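Local structure of short afifavidin (Afifella pfennigii, 6HDS) at the interface of chains A and B. The protein binds biotin and 2-iminobiotin tightly without a covalent link, as a member of the avidin/streptavidin family. Residues are numbered along the deposited sequence; one frame, centred on the assembly and turned at random. Chains: chain A/B, short afifavidin.

The interface of chains A and B. Residues chain A 109-111, 116-118; chain B 69, 90-92, 103-104.
In the deposited pair of avidin-family beta-barrels, this part of a two-fold interface is held by fit and apolar contact: strands 99-111 and 116-128 of chain A lie against strands 69-75, 85-96 and 99-111 of chain B, and no polar atom of one chain bonds to the other in this patch. The structure alone does not show whether the pair is the biological one. B:Phe69 and B:Phe92 bury the most surface here, 50 Å² each, each setting its ring chiefly against main chain. B:Phe69 has CG anti to its carbonyl carbon (chi1 -58°), and one face of its ring is laid over the main chain of A:Ala109 and A:Tyr110, displaced toward the rim. Its tip reaches furthest along, CZ lying 3.3 Å from the carbonyl carbon C of A:Tyr110. The side chain of A:Gln111 crosses that of B:Phe69 at about a right angle and sets its amide beyond the ring tip, the two planes 22° apart, with OE1 4.0 Å from CZ of B:Phe69. At the ring's edge, in plane, sits the carbonyl O of B:Gly91, a neighbour from its own chain. An alanine in place of B:Phe69 would probably leave the A:Ala109–A:Gln111 backbone without its aromatic cover and loosen this end of the interface.

B:Phe92 takes the crowded position between backbone N and carbonyl carbon (chi1 64°), its ring set between B:Val103 of its own chain and A:Gly116 of the other. CB of B:Val103 backs one face, and the carbonyl carbon of A:Gly116 lies over the opposite face, both displaced toward the rim; O of A:Gly116 is 3.5 Å from CE2 of B:Phe92. Held between the two chains, the ring is probably fixed in its tilt. A:Ile118 crosses it obliquely, CG1 touching CD2 of B:Phe92 at 4.1 Å.

Between these aromatics the small residues mesh closely: CB of A:Ala109 rests 3.3 Å from O of B:Gly91. Extended at chi2, A:Ile118 pushes its terminal methyl CD1 to 3.5 Å from the carbonyl O of B:Thr90.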
ATOM      1  N   ALA A 109      -5.200   9.068   3.474  1.00 16.90           N
ATOM      2  CA  ALA A 109      -5.999   9.955   2.569  1.00 18.49           C
ATOM      3  C   ALA A 109      -7.420  10.042   3.125  1.00 19.61           C
ATOM      4  O   ALA A 109      -7.985   9.031   3.474  1.00 19.37           O
ATOM      5  CB  ALA A 109      -5.967   9.463   1.145  1.00 18.68           C
ATOM      6  N   TYR A 110      -7.942  11.265   3.295  1.00 19.87           N
ATOM      7  CA  TYR A 110      -9.221  11.503   3.966  1.00 21.84           C
ATOM      8  C   TYR A 110      -9.804  12.797   3.391  1.00 22.69           C
ATOM      9  O   TYR A 110      -9.138  13.505   2.585  1.00 19.97           O
ATOM     10  CB  TYR A 110      -9.070  11.585   5.490  1.00 20.85           C
ATOM     11  CG  TYR A 110      -8.280  12.775   5.990  1.00 22.30           C
ATOM     12  CD1 TYR A 110      -6.895  12.805   5.919  1.00 21.18           C
ATOM     13  CD2 TYR A 110      -8.913  13.873   6.555  1.00 24.47           C
ATOM     14  CE1 TYR A 110      -6.165  13.910   6.337  1.00 22.06           C
ATOM     15  CE2 TYR A 110      -8.197  14.998   6.957  1.00 25.55           C
ATOM     16  CZ  TYR A 110      -6.810  14.998   6.885  1.00 24.01           C
ATOM     17  OH  TYR A 110      -6.099  16.107   7.265  1.00 22.68           O
ATOM     18  N   GLN A 111     -11.034  13.108   3.808  1.00 25.03           N
ATOM     19  CA  GLN A 111     -11.725  14.270   3.332  1.00 30.09           C
ATOM     20  C   GLN A 111     -11.539  15.360   4.397  1.00 31.12           C
ATOM     21  O   GLN A 111     -12.013  15.256   5.566  1.00 34.76           O
ATOM     22  CB  GLN A 111     -13.203  13.968   3.055  1.00 33.46           C
ATOM     23  CG  GLN A 111     -13.956  15.072   2.313  1.00 36.25           C
ATOM     24  CD  GLN A 111     -13.149  15.826   1.282  1.00 43.27           C
ATOM     25  OE1 GLN A 111     -12.523  15.251   0.387  1.00 42.88           O
ATOM     26  NE2 GLN A 111     -13.154  17.147   1.404  1.00 50.25           N
ATOM     27  N   GLY A 116      -9.655  16.877  -0.485  1.00 38.94           N
ATOM     28  CA  GLY A 116      -8.804  15.695  -0.082  1.00 29.04           C
ATOM     29  C   GLY A 116      -7.489  16.100   0.587  1.00 24.44           C
ATOM     30  O   GLY A 116      -6.866  17.059   0.186  1.00 22.53           O
ATOM     31  N   GLU A 117      -7.073  15.389   1.636  1.00 20.59           N
ATOM     32  CA  GLU A 117      -5.839  15.672   2.391  1.00 21.37           C
ATOM     33  C   GLU A 117      -5.140  14.358   2.695  1.00 19.86           C
ATOM     34  O   GLU A 117      -5.752  13.303   2.596  1.00 17.91           O
ATOM     35  CB  GLU A 117      -6.089  16.363   3.733  1.00 25.52           C
ATOM     36  CG  GLU A 117      -6.872  17.657   3.640  1.00 27.78           C
ATOM     37  CD  GLU A 117      -6.225  18.716   2.762  1.00 31.22           C
ATOM     38  OE1 GLU A 117      -6.966  19.558   2.183  1.00 30.31           O
ATOM     39  OE2 GLU A 117      -4.993  18.682   2.621  1.00 34.88           O
ATOM     40  N   ILE A 118      -3.863  14.451   3.055  1.00 18.06           N
ATOM     41  CA  ILE A 118      -3.049  13.239   3.305  1.00 20.41           C
ATOM     42  C   ILE A 118      -2.307  13.500   4.609  1.00 17.63           C
ATOM     43  O   ILE A 118      -1.583  14.468   4.672  1.00 19.86           O
ATOM     44  CB  ILE A 118      -2.073  12.933   2.151  1.00 17.10           C
ATOM     45  CG1 ILE A 118      -2.788  12.815   0.800  1.00 15.72           C
ATOM     46  CG2 ILE A 118      -1.255  11.686   2.471  1.00 17.64           C
ATOM     47  CD1 ILE A 118      -1.898  12.611  -0.397  1.00 14.71           C
TER
ATOM     48  N   PHE B  69     -10.500   7.993  -2.774  1.00 17.86           N
ATOM     49  CA  PHE B  69      -9.249   7.657  -2.014  1.00 17.13           C
ATOM     50  C   PHE B  69      -8.663   6.322  -2.445  1.00 20.85           C
ATOM     51  O   PHE B  69      -9.415   5.320  -2.719  1.00 19.83           O
ATOM     52  CB  PHE B  69      -9.554   7.679  -0.512  1.00 18.22           C
ATOM     53  CG  PHE B  69     -10.086   8.999  -0.039  1.00 20.23           C
ATOM     54  CD1 PHE B  69      -9.444  10.186  -0.390  1.00 21.92           C
ATOM     55  CD2 PHE B  69     -11.272   9.085   0.666  1.00 22.67           C
ATOM     56  CE1 PHE B  69      -9.984  11.414  -0.037  1.00 23.58           C
ATOM     57  CE2 PHE B  69     -11.798  10.312   1.034  1.00 22.59           C
ATOM     58  CZ  PHE B  69     -11.140  11.475   0.703  1.00 23.58           C
ATOM     59  N   THR B  90      -0.440   6.658  -1.410  1.00 17.28           N
ATOM     60  CA  THR B  90      -1.742   6.910  -0.861  1.00 16.84           C
ATOM     61  C   THR B  90      -2.171   8.286  -1.331  1.00 18.08           C
ATOM     62  O   THR B  90      -1.393   9.235  -1.217  1.00 19.65           O
ATOM     63  CB  THR B  90      -1.694   6.805   0.672  1.00 18.78           C
ATOM     64  OG1 THR B  90      -0.982   5.621   1.062  1.00 16.81           O
ATOM     65  CG2 THR B  90      -3.048   6.755   1.307  1.00 19.45           C
ATOM     66  N   GLY B  91      -3.411   8.402  -1.798  1.00 18.53           N
ATOM     67  CA  GLY B  91      -3.831   9.690  -2.205  1.00 16.91           C
ATOM     68  C   GLY B  91      -5.292   9.736  -2.537  1.00 16.37           C
ATOM     69  O   GLY B  91      -6.094   8.892  -2.088  1.00 17.54           O
ATOM     70  N   PHE B  92      -5.615  10.756  -3.324  1.00 17.28           N
ATOM     71  CA  PHE B  92      -6.985  11.100  -3.660  1.00 17.98           C
ATOM     72  C   PHE B  92      -7.062  11.552  -5.118  1.00 18.63           C
ATOM     73  O   PHE B  92      -6.149  12.255  -5.613  1.00 18.40           O
ATOM     74  CB  PHE B  92      -7.480  12.171  -2.692  1.00 19.72           C
ATOM     75  CG  PHE B  92      -6.759  13.490  -2.748  1.00 21.33           C
ATOM     76  CD1 PHE B  92      -7.141  14.485  -3.640  1.00 23.74           C
ATOM     77  CD2 PHE B  92      -5.715  13.747  -1.880  1.00 21.99           C
ATOM     78  CE1 PHE B  92      -6.475  15.709  -3.677  1.00 26.34           C
ATOM     79  CE2 PHE B  92      -5.034  14.955  -1.939  1.00 23.41           C
ATOM     80  CZ  PHE B  92      -5.414  15.935  -2.832  1.00 26.17           C
ATOM     81  N   VAL B 103      -3.453  12.896  -6.656  1.00 16.90           N
ATOM     82  CA  VAL B 103      -2.436  13.432  -5.800  1.00 20.08           C
ATOM     83  C   VAL B 103      -2.071  12.376  -4.777  1.00 17.91           C
ATOM     84  O   VAL B 103      -2.939  11.943  -4.036  1.00 19.34           O
ATOM     85  CB  VAL B 103      -2.928  14.738  -5.168  1.00 23.23           C
ATOM     86  CG1 VAL B 103      -1.988  15.246  -4.081  1.00 25.08           C
ATOM     87  CG2 VAL B 103      -3.147  15.774  -6.260  1.00 24.96           C
ATOM     88  N   THR B 104      -0.788  11.994  -4.722  1.00 19.03           N
ATOM     89  CA  THR B 104      -0.369  11.009  -3.820  1.00 18.66           C
ATOM     90  C   THR B 104       0.927  11.401  -3.129  1.00 18.20           C
ATOM     91  O   THR B 104       1.753  12.201  -3.660  1.00 19.26           O
ATOM     92  CB  THR B 104      -0.006   9.681  -4.519  1.00 19.15           C
ATOM     93  OG1 THR B 104       1.188   9.865  -5.285  1.00 21.75           O
ATOM     94  CG2 THR B 104      -1.116   9.164  -5.406  1.00 20.98           C
TER